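Local coordinates for protein CurF (PDB 5DP2) that acts as an enoyl-reductase-type cyclopropanase in the curacin A polyketide pathway, probably using NADPH as hydride donor to form the cyclopropane ring, at residues A[148-151]-A[155-158]; A[163-168]-A[241-246]; A[326-331]-A[335-340]. All blocks are in the same frame, centred on the assembly; numbering follows the deposited sequence.

Overall arrangement
Followed from the N terminus, the three contacts lie in series, with none nested and none crossed. Contact 1 closes a very short loop where helix 140-153 ends and the chain turns towards strand 161-164. Contact 2 starts on that strand and its following loop, closing 72 intervening residues against helix 239-245; it ties a central strand of the six-stranded parallel nucleotide-binding sheet to a helix packed on that sheet. Contact 3 closes the short turn between helix 321-329 and strand 336-340 in the mixed sheet. Contacts 2 and 3 meet through a probable hydrogen bond between S168 O and G335 N (2.8 Å), and both touch NADP. Contacts 1 and 3 are about 27 Å apart between centres.

Contact 1: residues A[148-151]-A[155-158]; sequences YGLH and KVQP
K155 turns back over the last turns of helix 140-153 and its backbone N gives a weak, bent hydrogen bond to H151 O (3.2 Å). Its positive phi breaks the helical path, and its CA adds a CH...O contact to H151 O at 3.3 Å. CG is set beside the backbone N (chi1 -58°), which lays it 3.4 Å from H151 O, while the rest of the extended chain carries the ammonium group off the helix. V156 follows with the stronger bond: its N donates to L150 O at 3.0 Å, nearly straight. In the conformer described, one of two, V156 CG2 lies alongside L150 CD2 at 4.0 Å, the two side chains pointing the same way; A175 and L178 of helix 170-181 also pack on L150. At Q157 the side chain folds back, and NE2 bonds K155 O (3.0 Å) from above the carbonyl plane, bracing the turn. Together these features make a helix C-terminus with a wide, pi-type turn at 148-151 and an exit through positive-phi K155, leading into the first strand of the Rossmann fold.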
loop_
_atom_site.group_PDB
_atom_site.type_symbol
_atom_site.label_atom_id
_atom_site.label_comp_id
_atom_site.label_asym_id
_atom_site.label_seq_id
_atom_site.Cartn_x
_atom_site.Cartn_y
_atom_site.Cartn_z
ATOM N N TYR A 148 -6.394 8.170 2.270
ATOM C CA TYR A 148 -6.575 8.516 3.672
ATOM C C TYR A 148 -5.629 9.638 4.079
ATOM O O TYR A 148 -6.020 10.608 4.730
ATOM C CB TYR A 148 -6.395 7.265 4.543
ATOM C CG TYR A 148 -6.670 7.526 5.984
ATOM C CD1 TYR A 148 -7.914 7.977 6.412
ATOM C CD2 TYR A 148 -5.686 7.314 6.947
ATOM C CE1 TYR A 148 -8.185 8.205 7.744
ATOM C CE2 TYR A 148 -5.949 7.522 8.291
ATOM C CZ TYR A 148 -7.200 7.968 8.694
ATOM O OH TYR A 148 -7.471 8.193 10.030
ATOM N N GLY A 149 -4.354 9.517 3.692
ATOM C CA GLY A 149 -3.390 10.542 4.056
ATOM C C GLY A 149 -3.657 11.891 3.404
ATOM O O GLY A 149 -3.621 12.932 4.070
ATOM N N LEU A 150 -3.811 11.894 2.079
ATOM C CA LEU A 150 -3.924 13.157 1.331
ATOM C C LEU A 150 -5.285 13.832 1.484
ATOM O O LEU A 150 -5.356 15.055 1.552
ATOM C CB LEU A 150 -3.625 12.949 -0.143
ATOM C CG LEU A 150 -2.184 12.543 -0.503
ATOM C CD1 LEU A 150 -2.129 12.133 -1.946
ATOM C CD2 LEU A 150 -1.184 13.635 -0.210
ATOM N N HIS A 151 -6.355 13.039 1.468
ATOM C CA HIS A 151 -7.708 13.570 1.535
ATOM C C HIS A 151 -8.187 13.681 2.975
ATOM O O HIS A 151 -8.487 14.757 3.461
ATOM C CB HIS A 151 -8.657 12.742 0.679
ATOM C CG HIS A 151 -10.090 13.163 0.759
ATOM N ND1 HIS A 151 -10.974 12.628 1.672
ATOM C CD2 HIS A 151 -10.804 14.048 0.031
ATOM C CE1 HIS A 151 -12.165 13.182 1.523
ATOM N NE2 HIS A 151 -12.090 14.049 0.532
ATOM N N LYS A 155 -6.087 16.895 3.837
ATOM C CA LYS A 155 -7.100 17.725 3.159
ATOM C C LYS A 155 -6.464 18.597 2.065
ATOM O O LYS A 155 -6.645 19.809 2.019
ATOM C CB LYS A 155 -7.906 18.542 4.179
ATOM C CG LYS A 155 -8.598 17.653 5.213
ATOM C CD LYS A 155 -9.389 18.428 6.233
ATOM C CE LYS A 155 -9.984 17.530 7.298
ATOM N NZ LYS A 155 -10.672 18.334 8.339
ATOM N N VAL A 156 -5.764 17.965 1.137
ATOM C CA VAL A 156 -5.115 18.674 0.019
ATOM C C VAL A 156 -6.155 19.481 -0.781
ATOM O O VAL A 156 -7.209 18.948 -1.144
ATOM C CB VAL A 156 -4.415 17.670 -0.928
ATOM C CG1 VAL A 156 -3.949 18.346 -2.226
ATOM C CG2 VAL A 156 -3.214 17.037 -0.257
ATOM N N GLN A 157 -5.807 20.720 -1.090
ATOM C CA GLN A 157 -6.642 21.646 -1.834
ATOM C C GLN A 157 -6.010 21.973 -3.190
ATOM O O GLN A 157 -4.784 21.936 -3.338
ATOM C CB GLN A 157 -6.822 22.957 -1.040
ATOM C CG GLN A 157 -7.458 22.774 0.325
ATOM C CD GLN A 157 -8.847 22.225 0.217
ATOM O OE1 GLN A 157 -9.702 22.825 -0.434
ATOM N NE2 GLN A 157 -9.096 21.093 0.853
ATOM N N PRO A 158 -6.831 22.420 -4.165
ATOM C CA PRO A 158 -6.266 22.828 -5.444
ATOM C C PRO A 158 -5.230 23.928 -5.272
ATOM O O PRO A 158 -5.415 24.858 -4.475
ATOM C CB PRO A 158 -7.484 23.316 -6.223
ATOM C CG PRO A 158 -8.640 22.577 -5.609
ATOM C CD PRO A 158 -8.306 22.469 -4.154
#

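Contact 2: residues A[163-168]-A[241-246]; sequences LIHAAS and PKNIDI. With NAP (NADP nicotinamide-adenine-dinucleotide phosphate), chain B.
H165 and N243 approach from opposite directions and meet imidazole edge to amide oxygen. NE2 of H165 donates to OD1 of N243 at 2.8 Å, with 154° at the hydrogen. The oxygen lies near the ring plane, and the N-H arrives in the carbonyl plane on a lone pair, although ring and amide are themselves turned 65° apart. The bond therefore satisfies the directional needs of both groups without stacking them. With CG of N243 beside the backbone N, the amide reaches out from helix 239-245 towards the sheet. At the other ring nitrogen, ND1 of H165 is hydrogen-bonded to T189 OG1, so two bonds fix the rotation of the buried imidazole, and F214 meets it edge-to-face. Beside this polar pair, L163 crosses I246 at about a right angle, methyl against methyl: CD2 of L163 touches CD1 of I246 at 3.6 Å. CD2 of L163 also lies 3.9 Å from OD1 of N243, adding an apolar neighbour beside the bonded oxygen. Farther along the loop, S168 OG donates to NADP O1X, an oxygen of the 2'-phosphate, at 2.6 Å; set between backbone N and carbonyl carbon (chi1 38°), OG is also hydrogen-bonded with T190 OG1. A166 CB packs 3.7 Å from the ribose O3B. A central parallel strand leaving its sheet into a glycine-rich loop against the dinucleotide is characteristic of the Rossmann fold of medium-chain dehydrogenases and reductases.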
loop_
_atom_site.group_PDB
_atom_site.type_symbol
_atom_site.label_atom_id
_atom_site.label_comp_id
_atom_site.label_asym_id
_atom_site.label_seq_id
_atom_site.Cartn_x
_atom_site.Cartn_y
_atom_site.Cartn_z
ATOM N N LEU A 163 4.811 17.498 -1.786
ATOM C CA LEU A 163 6.041 16.730 -2.026
ATOM C C LEU A 163 5.768 15.248 -1.715
ATOM O O LEU A 163 5.343 14.920 -0.605
ATOM C CB LEU A 163 7.143 17.281 -1.121
ATOM C CG LEU A 163 8.491 16.569 -1.126
ATOM C CD1 LEU A 163 9.158 16.634 -2.479
ATOM C CD2 LEU A 163 9.380 17.198 -0.074
ATOM N N ILE A 164 6.002 14.409 -2.713
ATOM C CA ILE A 164 5.759 12.973 -2.622
ATOM C C ILE A 164 7.101 12.265 -2.774
ATOM O O ILE A 164 7.700 12.271 -3.854
ATOM C CB ILE A 164 4.759 12.487 -3.681
ATOM C CG1 ILE A 164 3.437 13.232 -3.493
ATOM C CG2 ILE A 164 4.581 10.972 -3.600
ATOM C CD1 ILE A 164 2.444 13.038 -4.570
ATOM N N HIS A 165 7.558 11.627 -1.692
ATOM C CA HIS A 165 8.800 10.866 -1.722
ATOM C C HIS A 165 8.582 9.474 -2.272
ATOM O O HIS A 165 7.512 8.890 -2.173
ATOM C CB HIS A 165 9.437 10.819 -0.342
ATOM C CG HIS A 165 10.023 12.114 0.059
ATOM N ND1 HIS A 165 11.086 12.653 -0.626
ATOM C CD2 HIS A 165 9.710 12.961 1.066
ATOM C CE1 HIS A 165 11.397 13.797 -0.041
ATOM N NE2 HIS A 165 10.583 14.014 0.983
ATOM N N ALA A 166 9.650 8.905 -2.852
ATOM C CA ALA A 166 9.580 7.543 -3.380
ATOM C C ALA A 166 8.373 7.426 -4.313
ATOM O O ALA A 166 7.580 6.466 -4.282
ATOM C CB ALA A 166 9.545 6.494 -2.284
ATOM N N ALA A 167 8.275 8.395 -5.222
ATOM C CA ALA A 167 7.114 8.547 -6.090
ATOM C C ALA A 167 7.006 7.478 -7.168
ATOM O O ALA A 167 5.973 7.383 -7.823
ATOM C CB ALA A 167 7.091 9.958 -6.683
ATOM N N SER A 168 8.068 6.680 -7.337
ATOM C CA SER A 168 8.098 5.527 -8.216
ATOM C C SER A 168 7.426 4.278 -7.638
ATOM O O SER A 168 7.152 3.365 -8.405
ATOM C CB SER A 168 9.594 5.231 -8.461
ATOM O OG SER A 168 10.353 5.461 -7.241
ATOM N N PRO A 241 14.008 15.285 9.944
ATOM C CA PRO A 241 14.180 16.708 10.209
ATOM C C PRO A 241 14.326 17.550 8.933
ATOM O O PRO A 241 13.872 18.697 8.898
ATOM C CB PRO A 241 15.435 16.773 11.103
ATOM C CG PRO A 241 16.138 15.464 10.855
ATOM C CD PRO A 241 15.026 14.474 10.640
ATOM N N LYS A 242 14.961 17.006 7.889
ATOM C CA LYS A 242 15.092 17.727 6.625
ATOM C C LYS A 242 13.734 18.005 5.991
ATOM O O LYS A 242 13.510 19.087 5.427
ATOM C CB LYS A 242 15.997 16.948 5.655
ATOM C CG LYS A 242 17.472 16.991 6.005
ATOM C CD LYS A 242 18.172 18.201 5.412
ATOM C CE LYS A 242 19.566 18.365 5.998
ATOM N NZ LYS A 242 20.206 17.051 6.272
ATOM N N ASN A 243 12.828 17.021 6.071
ATOM C CA ASN A 243 11.457 17.230 5.603
ATOM C C ASN A 243 10.719 18.252 6.452
ATOM O O ASN A 243 10.028 19.147 5.919
ATOM C CB ASN A 243 10.704 15.901 5.608
ATOM C CG ASN A 243 10.932 15.127 4.319
ATOM O OD1 ASN A 243 10.681 15.644 3.235
ATOM N ND2 ASN A 243 11.301 13.900 4.425
ATOM N N ILE A 244 10.819 18.147 7.780
ATOM C CA ILE A 244 10.125 19.116 8.629
ATOM C C ILE A 244 10.552 20.537 8.242
ATOM O O ILE A 244 9.730 21.470 8.188
ATOM C CB ILE A 244 10.354 18.800 10.120
ATOM C CG1 ILE A 244 9.663 17.485 10.493
ATOM C CG2 ILE A 244 9.862 19.948 11.001
ATOM C CD1 ILE A 244 10.095 16.927 11.844
ATOM N N ASP A 245 11.858 20.724 7.999
ATOM C CA ASP A 245 12.382 22.049 7.739
ATOM C C ASP A 245 11.912 22.686 6.443
ATOM O O ASP A 245 11.980 23.909 6.336
ATOM C CB ASP A 245 13.881 22.030 7.816
ATOM C CG ASP A 245 14.400 21.817 9.270
ATOM O OD1 ASP A 245 13.584 21.904 10.226
ATOM O OD2 ASP A 245 15.607 21.672 9.414
ATOM N N ILE A 246 11.428 21.893 5.483
ATOM C CA ILE A 246 10.944 22.440 4.218
ATOM C C ILE A 246 9.423 22.534 4.157
ATOM O O ILE A 246 8.877 22.886 3.105
ATOM C CB ILE A 246 11.512 21.724 2.995
ATOM C CG1 ILE A 246 11.113 20.260 2.955
ATOM C CG2 ILE A 246 13.007 21.978 2.905
ATOM C CD1 ILE A 246 11.518 19.552 1.698
HETATM P PA NAP B . 7.252 0.867 -2.630
HETATM O O1A NAP B . 6.787 0.300 -3.928
HETATM O O2A NAP B . 7.102 2.322 -2.377
HETATM O O5B NAP B . 8.773 0.412 -2.443
HETATM C C5B NAP B . 9.625 1.049 -1.482
HETATM C C4B NAP B . 10.097 2.416 -1.927
HETATM O O4B NAP B . 11.066 2.868 -1.010
HETATM C C3B NAP B . 10.707 2.443 -3.297
HETATM O O3B NAP B . 9.883 3.257 -4.135
HETATM C C2B NAP B . 12.110 3.051 -3.110
HETATM O O2B NAP B . 12.499 4.081 -3.973
HETATM C C1B NAP B . 12.029 3.668 -1.727
HETATM N N9A NAP B . 13.261 3.589 -0.954
HETATM C C8A NAP B . 13.682 2.534 -0.174
HETATM N N7A NAP B . 14.874 2.816 0.403
HETATM C C5A NAP B . 15.204 4.052 0.001
HETATM C C6A NAP B . 16.305 4.926 0.244
HETATM N N6A NAP B . 17.311 4.534 1.051
HETATM N N1A NAP B . 16.303 6.121 -0.333
HETATM C C2A NAP B . 15.287 6.477 -1.128
HETATM N N3A NAP B . 14.207 5.751 -1.427
HETATM C C4A NAP B . 14.182 4.546 -0.880
HETATM O O3 NAP B . 6.554 0.076 -1.414
HETATM P PN NAP B . 5.072 0.216 -0.824
HETATM O O1N NAP B . 4.607 -1.146 -0.483
HETATM O O2N NAP B . 4.223 1.067 -1.722
HETATM O O5D NAP B . 5.356 0.959 0.525
HETATM C C5D NAP B . 5.845 2.319 0.483
HETATM C C4D NAP B . 6.421 2.707 1.868
HETATM O O4D NAP B . 5.343 3.047 2.700
HETATM C C3D NAP B . 7.160 1.578 2.595
HETATM O O3D NAP B . 8.141 2.175 3.454
HETATM C C2D NAP B . 6.062 0.900 3.374
HETATM O O2D NAP B . 6.597 0.223 4.516
HETATM C C1D NAP B . 5.180 2.065 3.738
HETATM N N1N NAP B . 3.714 1.891 3.839
HETATM C C2N NAP B . 3.075 2.268 4.969
HETATM C C3N NAP B . 1.696 2.144 5.121
HETATM C C7N NAP B . 1.042 2.578 6.388
HETATM O O7N NAP B . -0.117 2.246 6.508
HETATM N N7N NAP B . 1.758 3.302 7.289
HETATM C C4N NAP B . 0.946 1.613 4.067
HETATM C C5N NAP B . 1.624 1.236 2.915
HETATM C C6N NAP B . 3.012 1.383 2.811
HETATM P P2B NAP B . 12.950 3.863 -5.492
HETATM O O1X NAP B . 11.707 3.425 -6.255
HETATM O O2X NAP B . 13.441 5.228 -5.884
HETATM O O3X NAP B . 14.019 2.797 -5.485
#

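Contact 3: residues A[326-331]-A[335-340]; sequences RHLQHS and GKIVVT. With NAP (NADP nicotinamide-adenine-dinucleotide phosphate), chain B.
I337 places its CD1 methyl from strand 336-340 against the flank of helix 321-329, at L328 and H327. In the conformer described, one of two, CD1 lies 3.4 Å from L328 CB, a spacing whose tightness is doubtful because I337 has two conformers. The same methyl comes to the edge of the H327 ring, near its plane, 3.6 Å from CD2, while I337 CG1 stands 3.8 Å from that carbon. H327 CG points opposite to its backbone N (chi1 -167°), which brings the imidazole edge to I337. F316 of the adjoining strand 313-317 meets the H327 ring edge-to-face and also packs on I337, so the three side chains share one patch within this beta-alpha-beta unit. Farther out, V48 and V53 pack on L328, whose CD1 reaches 3.8 Å from NADP O5B. Where the helix ends, S331 takes positive phi in a Schellman motif, with its N bonded to L328 O at 2.9 Å. That turn presents OG of S331 to O3X of the 2'-phosphate, to which it donates at 2.6 Å, and K194 NZ bonds the S331 carbonyl. The contact itself is undirected methyl, ring-edge and methylene packing that seats the helix on the strand; the directed bond lies beside it, at the helix end, where S331, with S168, grips the 2'-phosphate, consistent with recognition of NADP over NAD.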
loop_
_atom_site.group_PDB
_atom_site.type_symbol
_atom_site.label_atom_id
_atom_site.label_comp_id
_atom_site.label_asym_id
_atom_site.label_seq_id
_atom_site.Cartn_x
_atom_site.Cartn_y
_atom_site.Cartn_z
ATOM N N ARG A 326 11.988 -10.326 -4.454
ATOM C CA ARG A 326 13.318 -9.750 -4.698
ATOM C C ARG A 326 13.256 -8.535 -5.602
ATOM O O ARG A 326 14.048 -7.596 -5.440
ATOM C CB ARG A 326 14.247 -10.802 -5.307
ATOM C CG ARG A 326 14.829 -11.764 -4.318
ATOM C CD ARG A 326 15.719 -12.775 -5.001
ATOM N NE ARG A 326 16.328 -13.593 -3.971
ATOM C CZ ARG A 326 16.708 -14.854 -4.124
ATOM N NH1 ARG A 326 16.584 -15.451 -5.306
ATOM N NH2 ARG A 326 17.253 -15.524 -3.104
ATOM N N HIS A 327 12.318 -8.536 -6.550
ATOM C CA HIS A 327 12.159 -7.412 -7.479
ATOM C C HIS A 327 11.844 -6.154 -6.678
ATOM O O HIS A 327 12.334 -5.062 -6.960
ATOM C CB HIS A 327 11.079 -7.756 -8.500
ATOM C CG HIS A 327 11.016 -6.844 -9.684
ATOM N ND1 HIS A 327 11.786 -6.999 -10.813
ATOM C CD2 HIS A 327 10.190 -5.798 -9.933
ATOM C CE1 HIS A 327 11.443 -6.075 -11.700
ATOM N NE2 HIS A 327 10.489 -5.324 -11.179
ATOM N N LEU A 328 10.987 -6.303 -5.654
ATOM C CA LEU A 328 10.642 -5.184 -4.768
ATOM C C LEU A 328 11.791 -4.851 -3.815
ATOM O O LEU A 328 12.134 -3.678 -3.648
ATOM C CB LEU A 328 9.336 -5.506 -4.004
ATOM C CG LEU A 328 8.794 -4.353 -3.182
ATOM C CD1 LEU A 328 8.646 -3.051 -3.955
ATOM C CD2 LEU A 328 7.487 -4.776 -2.553
ATOM N N GLN A 329 12.432 -5.869 -3.240
ATOM C CA GLN A 329 13.572 -5.623 -2.351
ATOM C C GLN A 329 14.674 -4.808 -3.030
ATOM O O GLN A 329 15.215 -3.885 -2.423
ATOM C CB GLN A 329 14.157 -6.949 -1.902
ATOM C CG GLN A 329 15.357 -6.814 -0.985
ATOM C CD GLN A 329 16.141 -8.107 -0.806
ATOM O OE1 GLN A 329 16.077 -9.019 -1.646
ATOM N NE2 GLN A 329 16.899 -8.185 0.275
ATOM N N HIS A 330 15.000 -5.169 -4.272
ATOM C CA HIS A 330 16.039 -4.484 -5.054
ATOM C C HIS A 330 15.523 -3.244 -5.770
ATOM O O HIS A 330 16.280 -2.574 -6.455
ATOM C CB HIS A 330 16.671 -5.462 -6.049
ATOM C CG HIS A 330 17.434 -6.574 -5.413
ATOM N ND1 HIS A 330 18.129 -6.430 -4.232
ATOM C CD2 HIS A 330 17.583 -7.861 -5.788
ATOM C CE1 HIS A 330 18.665 -7.588 -3.902
ATOM N NE2 HIS A 330 18.363 -8.466 -4.840
ATOM N N SER A 331 14.235 -2.945 -5.582
ATOM C CA SER A 331 13.606 -1.743 -6.061
ATOM C C SER A 331 13.747 -1.558 -7.548
ATOM O O SER A 331 14.157 -0.496 -8.025
ATOM C CB SER A 331 14.123 -0.535 -5.321
ATOM O OG SER A 331 13.090 0.408 -5.297
ATOM N N GLY A 335 5.608 1.336 -9.656
ATOM C CA GLY A 335 4.232 0.896 -9.370
ATOM C C GLY A 335 4.189 -0.354 -8.513
ATOM O O GLY A 335 4.748 -0.368 -7.397
ATOM N N LYS A 336 3.511 -1.386 -9.011
ATOM C CA LYS A 336 3.164 -2.562 -8.231
ATOM C C LYS A 336 3.790 -3.844 -8.830
ATOM O O LYS A 336 3.867 -3.990 -10.055
ATOM C CB LYS A 336 1.623 -2.713 -8.148
ATOM C CG LYS A 336 1.091 -3.404 -6.875
ATOM C CD LYS A 336 1.074 -2.473 -5.670
ATOM C CE LYS A 336 0.612 -3.181 -4.386
ATOM N NZ LYS A 336 0.518 -2.256 -3.214
ATOM N N ILE A 337 4.131 -4.786 -7.945
ATOM C CA ILE A 337 4.521 -6.118 -8.368
ATOM C C ILE A 337 3.372 -7.050 -8.016
ATOM O O ILE A 337 2.952 -7.116 -6.856
ATOM C CB ILE A 337 5.835 -6.486 -7.704
ATOM C CG1 ILE A 337 6.910 -5.467 -8.123
ATOM C CG2 ILE A 337 6.216 -7.915 -8.072
ATOM C CD1 ILE A 337 8.035 -5.376 -7.129
ATOM N N VAL A 338 2.824 -7.687 -9.055
ATOM C CA VAL A 338 1.601 -8.497 -8.912
ATOM C C VAL A 338 1.913 -9.946 -9.220
ATOM O O VAL A 338 2.482 -10.257 -10.250
ATOM C CB VAL A 338 0.481 -7.976 -9.849
ATOM C CG1 VAL A 338 -0.768 -8.831 -9.741
ATOM C CG2 VAL A 338 0.148 -6.510 -9.547
ATOM N N VAL A 339 1.482 -10.847 -8.311
ATOM C CA VAL A 339 1.676 -12.284 -8.490
ATOM C C VAL A 339 0.334 -12.907 -8.903
ATOM O O VAL A 339 -0.700 -12.680 -8.266
ATOM C CB VAL A 339 2.215 -12.917 -7.189
ATOM C CG1 VAL A 339 2.331 -14.431 -7.308
ATOM C CG2 VAL A 339 3.562 -12.288 -6.843
ATOM N N THR A 340 0.328 -13.690 -9.978
ATOM C CA THR A 340 -0.868 -14.390 -10.397
ATOM C C THR A 340 -0.895 -15.788 -9.803
ATOM O O THR A 340 0.124 -16.476 -9.712
ATOM C CB THR A 340 -0.990 -14.453 -11.922
ATOM O OG1 THR A 340 0.199 -14.998 -12.479
ATOM C CG2 THR A 340 -1.244 -13.068 -12.487
HETATM P PA NAP B . 7.252 0.867 -2.630
HETATM O O1A NAP B . 6.787 0.300 -3.928
HETATM O O2A NAP B . 7.102 2.322 -2.377
HETATM O O5B NAP B . 8.773 0.412 -2.443
HETATM C C5B NAP B . 9.625 1.049 -1.482
HETATM C C4B NAP B . 10.097 2.416 -1.927
HETATM O O4B NAP B . 11.066 2.868 -1.010
HETATM C C3B NAP B . 10.707 2.443 -3.297
HETATM O O3B NAP B . 9.883 3.257 -4.135
HETATM C C2B NAP B . 12.110 3.051 -3.110
HETATM O O2B NAP B . 12.499 4.081 -3.973
HETATM C C1B NAP B . 12.029 3.668 -1.727
HETATM N N9A NAP B . 13.261 3.589 -0.954
HETATM C C8A NAP B . 13.682 2.534 -0.174
HETATM N N7A NAP B . 14.874 2.816 0.403
HETATM C C5A NAP B . 15.204 4.052 0.001
HETATM C C6A NAP B . 16.305 4.926 0.244
HETATM N N6A NAP B . 17.311 4.534 1.051
HETATM N N1A NAP B . 16.303 6.121 -0.333
HETATM C C2A NAP B . 15.287 6.477 -1.128
HETATM N N3A NAP B . 14.207 5.751 -1.427
HETATM C C4A NAP B . 14.182 4.546 -0.880
HETATM O O3 NAP B . 6.554 0.076 -1.414
HETATM P PN NAP B . 5.072 0.216 -0.824
HETATM O O1N NAP B . 4.607 -1.146 -0.483
HETATM O O2N NAP B . 4.223 1.067 -1.722
HETATM O O5D NAP B . 5.356 0.959 0.525
HETATM C C5D NAP B . 5.845 2.319 0.483
HETATM C C4D NAP B . 6.421 2.707 1.868
HETATM O O4D NAP B . 5.343 3.047 2.700
HETATM C C3D NAP B . 7.160 1.578 2.595
HETATM O O3D NAP B . 8.141 2.175 3.454
HETATM C C2D NAP B . 6.062 0.900 3.374
HETATM O O2D NAP B . 6.597 0.223 4.516
HETATM C C1D NAP B . 5.180 2.065 3.738
HETATM N N1N NAP B . 3.714 1.891 3.839
HETATM C C2N NAP B . 3.075 2.268 4.969
HETATM C C3N NAP B . 1.696 2.144 5.121
HETATM C C7N NAP B . 1.042 2.578 6.388
HETATM O O7N NAP B . -0.117 2.246 6.508
HETATM N N7N NAP B . 1.758 3.302 7.289
HETATM C C4N NAP B . 0.946 1.613 4.067
HETATM C C5N NAP B . 1.624 1.236 2.915
HETATM C C6N NAP B . 3.012 1.383 2.811
HETATM P P2B NAP B . 12.950 3.863 -5.492
HETATM O O1X NAP B . 11.707 3.425 -6.255
HETATM O O2X NAP B . 13.441 5.228 -5.884
HETATM O O3X NAP B . 14.019 2.797 -5.485
#